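PDB 3GOC: endonuclease V from Streptomyces avermitilis, which probably recognises deoxyinosine in DNA and, with magnesium, cleaves the second phosphodiester bond on its 3' side, nicking the strand while the lesion stays in place. Local coordinates for residues 140-145 / 181-185; 176-182 / 204-208. One frame throughout, in Å; residues are numbered along the deposited sequence.

Contact 1. Residues 140-145 / 181-185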
ATOM      1  N   GLY A 140       0.222  10.860  -9.435  1.00  4.84           N
ATOM      2  CA  GLY A 140       1.476  10.919 -10.150  1.00  6.24           C
ATOM      3  C   GLY A 140       2.583  10.412  -9.240  1.00  5.61           C
ATOM      4  O   GLY A 140       2.558  10.630  -8.029  1.00  4.73           O
ATOM      5  N   VAL A 141       3.532   9.688  -9.818  1.00  5.43           N
ATOM      6  CA  VAL A 141       4.690   9.208  -9.082  1.00  5.92           C
ATOM      7  C   VAL A 141       5.854   9.537  -9.999  1.00  5.13           C
ATOM      8  O   VAL A 141       5.909   9.069 -11.139  1.00  4.36           O
ATOM      9  CB  VAL A 141       4.664   7.691  -8.813  1.00  5.09           C
ATOM     10  CG1 VAL A 141       5.935   7.294  -8.063  1.00  7.01           C
ATOM     11  CG2 VAL A 141       3.438   7.319  -7.981  1.00  5.73           C
ATOM     12  N   ALA A 142       6.769  10.364  -9.507  1.00  3.33           N
ATOM     13  CA  ALA A 142       7.919  10.803 -10.298  1.00  5.70           C
ATOM     14  C   ALA A 142       9.250  10.354  -9.721  1.00  4.28           C
ATOM     15  O   ALA A 142       9.388  10.188  -8.512  1.00  5.12           O
ATOM     16  CB  ALA A 142       7.895  12.318 -10.430  1.00  5.42           C
ATOM     17  N   LYS A 143      10.231  10.173 -10.606  1.00  4.75           N
ATOM     18  CA  LYS A 143      11.571   9.713 -10.233  1.00  6.68           C
ATOM     19  C   LYS A 143      12.467  10.805  -9.660  1.00  7.46           C
ATOM     20  O   LYS A 143      13.410  10.505  -8.935  1.00  7.85           O
ATOM     21  CB  LYS A 143      12.281   9.095 -11.446  1.00 10.64           C
ATOM     22  CG  LYS A 143      11.518   7.994 -12.146  1.00 20.50           C
ATOM     23  CD  LYS A 143      12.159   7.677 -13.488  1.00 24.54           C
ATOM     24  CE  LYS A 143      11.311   6.741 -14.327  1.00 31.82           C
ATOM     25  NZ  LYS A 143      11.210   5.398 -13.721  1.00 26.80           N
ATOM     26  N   ASN A 144      12.188  12.062  -9.998  1.00  8.20           N
ATOM     27  CA  ASN A 144      12.986  13.178  -9.495  1.00  7.96           C
ATOM     28  C   ASN A 144      12.042  14.238  -8.937  1.00  7.40           C
ATOM     29  O   ASN A 144      10.866  14.272  -9.290  1.00  7.75           O
ATOM     30  CB  ASN A 144      13.889  13.756 -10.596  1.00  8.70           C
ATOM     31  CG  ASN A 144      13.121  14.489 -11.670  1.00 14.87           C
ATOM     32  OD1 ASN A 144      12.464  15.499 -11.410  1.00 17.79           O
ATOM     33  ND2 ASN A 144      13.212  13.996 -12.896  1.00 23.06           N
ATOM     34  N   PRO A 145      12.548  15.123  -8.060  1.00  6.87           N
ATOM     35  CA  PRO A 145      11.741  16.178  -7.441  1.00  9.41           C
ATOM     36  C   PRO A 145      11.501  17.445  -8.249  1.00 10.37           C
ATOM     37  O   PRO A 145      10.897  18.387  -7.740  1.00 10.37           O
ATOM     38  CB  PRO A 145      12.511  16.464  -6.162  1.00  9.91           C
ATOM     39  CG  PRO A 145      13.926  16.366  -6.635  1.00  8.51           C
ATOM     40  CD  PRO A 145      13.914  15.116  -7.502  1.00  6.63           C
ATOM     41  N   LYS A 181      16.938   6.051  -2.465  1.00  7.55           N
ATOM     42  CA  LYS A 181      16.388   7.358  -2.839  1.00  9.64           C
ATOM     43  C   LYS A 181      14.857   7.282  -2.972  1.00  5.53           C
ATOM     44  O   LYS A 181      14.331   6.364  -3.590  1.00  8.22           O
ATOM     45  CB  LYS A 181      17.016   7.788  -4.168  1.00 13.57           C
ATOM     46  CG  LYS A 181      16.207   8.779  -4.988  1.00 29.88           C
ATOM     47  CD  LYS A 181      16.159  10.144  -4.335  1.00 32.07           C
ATOM     48  CE  LYS A 181      15.384  11.128  -5.194  1.00 20.39           C
ATOM     49  NZ  LYS A 181      15.999  11.298  -6.551  1.00 37.87           N
ATOM     50  N   PRO A 182      14.120   8.246  -2.393  1.00  5.76           N
ATOM     51  CA  PRO A 182      12.657   8.183  -2.506  1.00  6.62           C
ATOM     52  C   PRO A 182      12.108   8.591  -3.868  1.00  5.64           C
ATOM     53  O   PRO A 182      12.850   9.058  -4.743  1.00  5.72           O
ATOM     54  CB  PRO A 182      12.186   9.131  -1.407  1.00  8.40           C
ATOM     55  CG  PRO A 182      13.272  10.174  -1.386  1.00  7.55           C
ATOM     56  CD  PRO A 182      14.536   9.346  -1.502  1.00  7.52           C
ATOM     57  N   VAL A 183      10.806   8.382  -4.051  1.00  5.38           N
ATOM     58  CA  VAL A 183      10.136   8.795  -5.278  1.00  3.81           C
ATOM     59  C   VAL A 183       9.253   9.948  -4.834  1.00  5.42           C
ATOM     60  O   VAL A 183       9.133  10.209  -3.638  1.00  7.19           O
ATOM     61  CB  VAL A 183       9.294   7.663  -5.924  1.00  4.38           C
ATOM     62  CG1 VAL A 183      10.226   6.575  -6.436  1.00  9.29           C
ATOM     63  CG2 VAL A 183       8.293   7.094  -4.937  1.00  3.57           C
ATOM     64  N   PHE A 184       8.637  10.638  -5.784  1.00  4.23           N
ATOM     65  CA  PHE A 184       7.836  11.802  -5.459  1.00  5.49           C
ATOM     66  C   PHE A 184       6.403  11.649  -5.899  1.00  5.35           C
ATOM     67  O   PHE A 184       6.077  11.644  -7.085  1.00  5.55           O
ATOM     68  CB  PHE A 184       8.538  13.016  -6.057  1.00  5.26           C
ATOM     69  CG  PHE A 184       9.978  13.099  -5.639  1.00  5.37           C
ATOM     70  CD1 PHE A 184      10.975  12.452  -6.373  1.00  7.08           C
ATOM     71  CD2 PHE A 184      10.315  13.694  -4.425  1.00  4.30           C
ATOM     72  CE1 PHE A 184      12.287  12.387  -5.895  1.00  7.52           C
ATOM     73  CE2 PHE A 184      11.615  13.639  -3.936  1.00  7.16           C
ATOM     74  CZ  PHE A 184      12.608  12.979  -4.671  1.00  6.99           C
ATOM     75  N   VAL A 185       5.549  11.524  -4.892  1.00  4.64           N
ATOM     76  CA  VAL A 185       4.128  11.288  -5.069  1.00  5.32           C
ATOM     77  C   VAL A 185       3.266  12.537  -4.975  1.00  6.06           C
ATOM     78  O   VAL A 185       3.427  13.340  -4.063  1.00  5.52           O
ATOM     79  CB  VAL A 185       3.650  10.293  -3.992  1.00  3.68           C
ATOM     80  CG1 VAL A 185       2.178   9.978  -4.166  1.00  7.10           C
ATOM     81  CG2 VAL A 185       4.491   9.029  -4.061  1.00  4.43           C
TER
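Phe184 has the most surface buried here, 102 Å², because its backbone pairs with Ala142 while its ring lies against the chain beyond the strand end. In this antiparallel hydrogen-bonded pair, Ala142 N donates to Phe184 O (2.8 Å) and Phe184 N to Ala142 O (2.9 Å). The chi1 of -53° carries the ring alongside 140-145 to Pro145, whose CB sits 3.8 Å from the ring centroid, 14° off the normal: a CH-pi contact over the face. Pro145 CD also packs on Phe184 CE1 at 3.6 Å, whereas Lys143 O lies at the ring edge, 3.7 Å from CE1. The strands belong to the central mixed sheet of an RNase H-like fold, where 138-142, parallel to 110-114 on its other flank, meets antiparallel 183-189. Val141, the third major contributor, occupies the opposite face from Ala142 and Phe184. It forms a non-hydrogen-bonded pair with Val185 (CA-CA 4.6 Å), and its CG1 reaches Val183 CG2 at 3.9 Å; helix 193-202 covers these valines through Thr200. Past the strand, the CA-to-CB bond of Lys143 points away from 181-185, and its side chain comes within about 4 Å of that of Asp114, a magnesium ligand.

Contact 2. Residues 176-182 / 204-208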
ATOM      1  N   THR A 176      10.127   4.234  -0.991  1.00  5.91           N
ATOM      2  CA  THR A 176       9.522   2.991  -1.466  1.00  4.69           C
ATOM      3  C   THR A 176      10.441   1.805  -1.207  1.00  8.62           C
ATOM      4  O   THR A 176       9.988   0.668  -1.135  1.00  7.62           O
ATOM      5  CB  THR A 176       9.173   3.071  -2.973  1.00  6.36           C
ATOM      6  OG1 THR A 176      10.304   3.563  -3.703  1.00  5.53           O
ATOM      7  CG2 THR A 176       7.985   4.006  -3.192  1.00  8.57           C
ATOM      8  N   GLN A 177      11.735   2.076  -1.064  1.00  5.62           N
ATOM      9  CA  GLN A 177      12.701   1.024  -0.763  1.00  7.73           C
ATOM     10  C   GLN A 177      13.651   1.505   0.332  1.00  8.88           C
ATOM     11  O   GLN A 177      14.163   2.624   0.286  1.00 10.30           O
ATOM     12  CB  GLN A 177      13.487   0.624  -2.012  1.00 10.95           C
ATOM     13  CG  GLN A 177      12.702  -0.251  -2.990  1.00 11.93           C
ATOM     14  CD  GLN A 177      12.211  -1.545  -2.356  1.00 15.73           C
ATOM     15  OE1 GLN A 177      12.952  -2.215  -1.629  1.00 22.95           O
ATOM     16  NE2 GLN A 177      10.963  -1.909  -2.635  1.00 12.11           N
ATOM     17  N   SER A 178      13.866   0.637   1.315  1.00 12.63           N
ATOM     18  CA  SER A 178      14.716   0.916   2.464  1.00 14.16           C
ATOM     19  C   SER A 178      16.095   1.447   2.103  1.00 15.42           C
ATOM     20  O   SER A 178      16.826   0.830   1.330  1.00 16.87           O
ATOM     21  CB  SER A 178      14.865  -0.354   3.304  1.00 16.83           C
ATOM     22  OG  SER A 178      15.415  -0.066   4.570  1.00 25.26           O
ATOM     23  N   GLY A 179      16.434   2.598   2.676  1.00 20.32           N
ATOM     24  CA  GLY A 179      17.729   3.214   2.442  1.00 18.72           C
ATOM     25  C   GLY A 179      18.005   3.666   1.022  1.00 24.19           C
ATOM     26  O   GLY A 179      19.112   4.112   0.718  1.00 25.55           O
ATOM     27  N   VAL A 180      17.000   3.556   0.158  1.00 16.74           N
ATOM     28  CA  VAL A 180      17.116   3.942  -1.250  1.00 13.96           C
ATOM     29  C   VAL A 180      16.438   5.300  -1.486  1.00  8.27           C
ATOM     30  O   VAL A 180      15.494   5.654  -0.791  1.00 10.65           O
ATOM     31  CB  VAL A 180      16.436   2.883  -2.159  1.00 15.96           C
ATOM     32  CG1 VAL A 180      16.509   3.306  -3.617  1.00 15.59           C
ATOM     33  CG2 VAL A 180      17.109   1.529  -1.966  1.00 18.24           C
ATOM     34  N   LYS A 181      16.938   6.051  -2.465  1.00  7.55           N
ATOM     35  CA  LYS A 181      16.388   7.358  -2.839  1.00  9.64           C
ATOM     36  C   LYS A 181      14.857   7.282  -2.972  1.00  5.53           C
ATOM     37  O   LYS A 181      14.331   6.364  -3.590  1.00  8.22           O
ATOM     38  CB  LYS A 181      17.016   7.788  -4.168  1.00 13.57           C
ATOM     39  CG  LYS A 181      16.207   8.779  -4.988  1.00 29.88           C
ATOM     40  CD  LYS A 181      16.159  10.144  -4.335  1.00 32.07           C
ATOM     41  CE  LYS A 181      15.384  11.128  -5.194  1.00 20.39           C
ATOM     42  NZ  LYS A 181      15.999  11.298  -6.551  1.00 37.87           N
ATOM     43  N   PRO A 182      14.120   8.246  -2.393  1.00  5.76           N
ATOM     44  CA  PRO A 182      12.657   8.183  -2.506  1.00  6.62           C
ATOM     45  C   PRO A 182      12.108   8.591  -3.868  1.00  5.64           C
ATOM     46  O   PRO A 182      12.850   9.058  -4.743  1.00  5.72           O
ATOM     47  CB  PRO A 182      12.186   9.131  -1.407  1.00  8.40           C
ATOM     48  CG  PRO A 182      13.272  10.174  -1.386  1.00  7.55           C
ATOM     49  CD  PRO A 182      14.536   9.346  -1.502  1.00  7.52           C
ATOM     50  N   THR A 204       5.224  -1.044  -5.099  1.00  7.36           N
ATOM     51  CA  THR A 204       6.678  -1.117  -4.974  1.00  5.97           C
ATOM     52  C   THR A 204       7.233  -2.111  -3.942  1.00  8.69           C
ATOM     53  O   THR A 204       8.230  -1.829  -3.279  1.00  9.06           O
ATOM     54  CB  THR A 204       7.257   0.276  -4.636  1.00  6.60           C
ATOM     55  OG1 THR A 204       6.574   0.817  -3.502  1.00  5.65           O
ATOM     56  CG2 THR A 204       7.076   1.229  -5.806  1.00  3.65           C
ATOM     57  N   PRO A 205       6.612  -3.291  -3.801  1.00 10.97           N
ATOM     58  CA  PRO A 205       7.155  -4.227  -2.814  1.00 12.86           C
ATOM     59  C   PRO A 205       8.561  -4.719  -3.166  1.00 11.01           C
ATOM     60  O   PRO A 205       9.336  -5.077  -2.278  1.00 15.96           O
ATOM     61  CB  PRO A 205       6.130  -5.358  -2.820  1.00 15.71           C
ATOM     62  CG  PRO A 205       5.696  -5.391  -4.249  1.00 16.33           C
ATOM     63  CD  PRO A 205       5.506  -3.907  -4.554  1.00 14.55           C
ATOM     64  N   LYS A 206       8.887  -4.710  -4.455  1.00  8.96           N
ATOM     65  CA  LYS A 206      10.176  -5.203  -4.927  1.00 12.44           C
ATOM     66  C   LYS A 206      11.124  -4.133  -5.459  1.00 14.93           C
ATOM     67  O   LYS A 206      12.331  -4.222  -5.250  1.00 23.77           O
ATOM     68  CB  LYS A 206       9.957  -6.248  -6.027  1.00 15.33           C
ATOM     69  CG  LYS A 206       8.996  -7.363  -5.653  1.00 23.95           C
ATOM     70  CD  LYS A 206       8.686  -8.239  -6.855  1.00 25.04           C
ATOM     71  CE  LYS A 206       7.618  -9.270  -6.530  1.00 31.43           C
ATOM     72  NZ  LYS A 206       7.283 -10.105  -7.720  1.00 29.69           N
ATOM     73  N   TYR A 207      10.583  -3.129  -6.139  1.00 10.17           N
ATOM     74  CA  TYR A 207      11.409  -2.078  -6.716  1.00 10.10           C
ATOM     75  C   TYR A 207      11.109  -0.691  -6.177  1.00  7.46           C
ATOM     76  O   TYR A 207      10.104  -0.469  -5.503  1.00  8.77           O
ATOM     77  CB  TYR A 207      11.231  -2.044  -8.237  1.00  9.24           C
ATOM     78  CG  TYR A 207      11.346  -3.385  -8.916  1.00 17.59           C
ATOM     79  CD1 TYR A 207      10.210  -4.147  -9.193  1.00 18.72           C
ATOM     80  CD2 TYR A 207      12.590  -3.894  -9.286  1.00 21.31           C
ATOM     81  CE1 TYR A 207      10.314  -5.383  -9.824  1.00 22.27           C
ATOM     82  CE2 TYR A 207      12.703  -5.131  -9.915  1.00 29.65           C
ATOM     83  CZ  TYR A 207      11.563  -5.867 -10.180  1.00 28.67           C
ATOM     84  OH  TYR A 207      11.678  -7.092 -10.798  1.00 34.91           O
ATOM     85  N   ARG A 208      11.990   0.250  -6.501  1.00  5.56           N
ATOM     86  CA  ARG A 208      11.810   1.633  -6.091  1.00  5.46           C
ATOM     87  C   ARG A 208      10.707   2.276  -6.931  1.00  4.64           C
ATOM     88  O   ARG A 208       9.911   3.063  -6.425  1.00  5.89           O
ATOM     89  CB  ARG A 208      13.115   2.408  -6.279  1.00  5.86           C
ATOM     90  CG  ARG A 208      12.964   3.911  -6.123  1.00  5.22           C
ATOM     91  CD  ARG A 208      14.249   4.652  -6.451  1.00  7.27           C
ATOM     92  NE  ARG A 208      14.032   6.093  -6.378  1.00  5.49           N
ATOM     93  CZ  ARG A 208      14.154   6.926  -7.405  1.00  4.49           C
ATOM     94  NH1 ARG A 208      14.502   6.470  -8.605  1.00  7.32           N
ATOM     95  NH2 ARG A 208      13.917   8.219  -7.233  1.00  6.22           N
TER
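Thr204, just after helix 193-202, places its OG1 3.5 Å from Thr176 CB, while its hydroxyl bonds back to Thr200 O of that helix. Its carbonyl receives a weak hydrogen bond from the side-chain amide of Gln177 (NE2 to Thr204 O, 2.8 Å, 116° at the hydrogen). The CA-to-CB bond of Pro205 points away from 176-182, and the residue touches the bound polyol. That of Lys206 also points away, but its backbone C comes within 3.6 Å of Gln177 NE2. At Tyr207 the same amide makes a second weak bond, Gln177 NE2 to Tyr207 O at 3.3 Å, so the one NE2 faces two carbonyls of the loop. Opposite lies the connection of a beta hairpin, joining antiparallel strands 168-174 and 183-189; it contains a type II turn from Gln177 to Val180, with Gly179 at positive phi. Arg208 gives up the most surface, 126 Å². Its carbonyl accepts from Thr176 OG1 (2.8 Å), and its extended side chain passes Val180, with CD 3.9 Å from Val180 CG1. The guanidinium then meets two backbone carbonyls edge-on: Arg208 NE donates to Lys181 O and Arg208 NH2 to Pro182 O, both at 2.8 Å.

In the fold
Contact 1 is mostly buried and lies nearer the centre of the chain; contact 2, only partly buried, joins two loops farther out. They bury almost equal areas, yet contact 1 relies on paired strand backbones and apolar side chains, whereas in contact 2 side chains of Thr176 and Arg208, and more weakly Gln177, donate to carbonyls. Their ranges share Lys181 and Pro182, where the hairpin connection leads into strand 183-189. Arg208 ties them more directly: its NH2, already bonded to Pro182 O, also lies 2.9 Å from Lys143 O, a probable hydrogen bond. Val183 completes the junction, its CG2 packing 3.6 Å from Thr176 CG2.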